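Side-chain contact in PTS system, IIA component (Enterococcus faecalis, PDB 3BED), which is the IIA component of a mannose/sorbose-specific phosphotransferase system and probably acts as a transferase that relays phosphoryl groups during sugar uptake: residues 7-12 / 50-55. Residues are numbered along the deposited sequence; the frame is centred on the assembly and turned at random.
Sequences KLILMS and AKLAAI
Helix packing on one face of a parallel alpha/beta sheet, strand order 2-1-3-4, is exemplified where Ile9 and Met11 of strand 7-13 meet Leu52 and Ile55 of helix 44-59. This helix is the crossover between strands 35-39 and 64-68, and it passes over strand 7-13, which lies between them. The axes of segments 7-12 and 50-55 run nearly antiparallel (170°) and approach to 11.1 Å. Strand alternation sends Ile9 and Met11 to the same face. The CD1 methyl of Ile9 reaches Ile55 CG2 at 3.7 Å, these two side chains sliding past each other in opposite directions, and Leu52 CD1 at 4.0 Å, there crossing nearly at right angles. Met11, a selenomethionine, also crosses Leu52 at about a right angle, its SE 4.0 Å from both CD1 and CD2. A bend at its last torsion (chi3 67°) brings CE to 4.2 Å from Leu52 CB. Leu52 holds CG anti to the backbone N (chi1 -178°), which carries its methyls toward the strand. Val78 and Ala82 of helix 74-82 also touch Leu52, while Ala35 and Val37 of strand 35-39 border Ile55. With only apolar contacts between the segments, cohesion here should come from dispersion and burial of apolar surface (192 Å² over both sides).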
loop_
_atom_site.group_PDB
_atom_site.type_symbol
_atom_site.label_atom_id
_atom_site.label_comp_id
_atom_site.label_asym_id
_atom_site.label_seq_id
_atom_site.Cartn_x
_atom_site.Cartn_y
_atom_site.Cartn_z
ATOM N N LYS A 7 14.928 -4.490 13.034
ATOM C CA LYS A 7 14.326 -5.507 12.180
ATOM C C LYS A 7 12.957 -5.018 11.650
ATOM O O LYS A 7 12.242 -4.262 12.341
ATOM C CB LYS A 7 14.160 -6.823 12.913
ATOM C CG LYS A 7 15.544 -7.418 13.326
ATOM C CD LYS A 7 16.246 -8.087 12.128
ATOM C CE LYS A 7 17.706 -8.418 12.436
ATOM N NZ LYS A 7 18.567 -8.311 11.229
ATOM N N LEU A 8 12.642 -5.416 10.421
ATOM C CA LEU A 8 11.350 -5.043 9.796
ATOM C C LEU A 8 10.440 -6.236 9.647
ATOM O O LEU A 8 10.883 -7.373 9.328
ATOM C CB LEU A 8 11.558 -4.404 8.426
ATOM C CG LEU A 8 12.403 -3.144 8.396
ATOM C CD1 LEU A 8 12.545 -2.727 6.930
ATOM C CD2 LEU A 8 11.801 -2.022 9.229
ATOM N N ILE A 9 9.150 -5.975 9.865
ATOM C CA ILE A 9 8.117 -6.994 9.680
ATOM C C ILE A 9 7.002 -6.279 8.926
ATOM O O ILE A 9 6.529 -5.239 9.384
ATOM C CB ILE A 9 7.577 -7.524 11.013
ATOM C CG1 ILE A 9 8.716 -8.110 11.879
ATOM C CG2 ILE A 9 6.462 -8.596 10.719
ATOM C CD1 ILE A 9 8.299 -8.563 13.265
ATOM N N LEU A 10 6.542 -6.851 7.830
ATOM C CA LEU A 10 5.336 -6.282 7.157
ATOM C C LEU A 10 4.203 -7.245 7.386
ATOM O O LEU A 10 4.375 -8.440 7.219
ATOM C CB LEU A 10 5.576 -6.104 5.634
ATOM C CG LEU A 10 6.859 -5.388 5.153
ATOM C CD1 LEU A 10 6.789 -5.176 3.659
ATOM C CD2 LEU A 10 7.047 -4.071 5.878
HETATM N N MSE A 11 3.030 -6.717 7.740
HETATM C CA MSE A 11 1.897 -7.564 8.098
HETATM C C MSE A 11 0.676 -7.082 7.395
HETATM O O MSE A 11 0.407 -5.870 7.337
HETATM C CB MSE A 11 1.599 -7.488 9.615
HETATM C CG MSE A 11 2.732 -7.930 10.473
HETATM SE SE MSE A 11 2.166 -8.064 12.355
HETATM C CE MSE A 11 0.985 -9.482 12.274
ATOM N N SER A 12 -0.106 -8.047 6.897
ATOM C CA SER A 12 -1.356 -7.636 6.244
ATOM C C SER A 12 -2.413 -8.696 6.236
ATOM O O SER A 12 -2.110 -9.885 6.444
ATOM C CB SER A 12 -1.134 -7.241 4.760
ATOM O OG SER A 12 -0.823 -8.353 3.924
ATOM N N ALA A 50 -0.036 -16.344 16.504
ATOM C CA ALA A 50 0.999 -17.364 16.505
ATOM C C ALA A 50 2.040 -17.058 15.420
ATOM O O ALA A 50 3.244 -17.255 15.629
ATOM C CB ALA A 50 0.403 -18.768 16.302
ATOM N N LYS A 51 1.598 -16.564 14.265
ATOM C CA LYS A 51 2.544 -16.258 13.181
ATOM C C LYS A 51 3.478 -15.129 13.601
ATOM O O LYS A 51 4.690 -15.214 13.377
ATOM C CB LYS A 51 1.805 -15.879 11.908
ATOM C CG LYS A 51 1.190 -17.079 11.208
ATOM C CD LYS A 51 0.459 -16.609 9.949
ATOM C CE LYS A 51 -0.062 -17.785 9.145
ATOM N NZ LYS A 51 -0.655 -17.383 7.794
ATOM N N LEU A 52 2.926 -14.062 14.189
ATOM C CA LEU A 52 3.818 -12.995 14.634
ATOM C C LEU A 52 4.717 -13.501 15.783
ATOM O O LEU A 52 5.902 -13.140 15.862
ATOM C CB LEU A 52 3.036 -11.780 15.113
ATOM C CG LEU A 52 3.846 -10.585 15.569
ATOM C CD1 LEU A 52 4.807 -10.109 14.475
ATOM C CD2 LEU A 52 2.951 -9.446 16.052
ATOM N N ALA A 53 4.150 -14.309 16.671
ATOM C CA ALA A 53 4.927 -14.756 17.860
ATOM C C ALA A 53 6.154 -15.561 17.403
ATOM O O ALA A 53 7.236 -15.407 17.981
ATOM C CB ALA A 53 4.075 -15.621 18.781
ATOM N N ALA A 54 5.991 -16.381 16.355
ATOM C CA ALA A 54 7.112 -17.198 15.862
ATOM C C ALA A 54 8.272 -16.325 15.405
ATOM O O ALA A 54 9.446 -16.646 15.660
ATOM C CB ALA A 54 6.646 -18.097 14.770
ATOM N N ILE A 55 7.956 -15.220 14.735
ATOM C CA ILE A 55 8.958 -14.283 14.262
ATOM C C ILE A 55 9.591 -13.523 15.425
ATOM O O ILE A 55 10.826 -13.420 15.531
ATOM C CB ILE A 55 8.297 -13.282 13.308
ATOM C CG1 ILE A 55 7.840 -14.016 12.036
ATOM C CG2 ILE A 55 9.256 -12.142 12.982
ATOM C CD1 ILE A 55 6.852 -13.212 11.197
#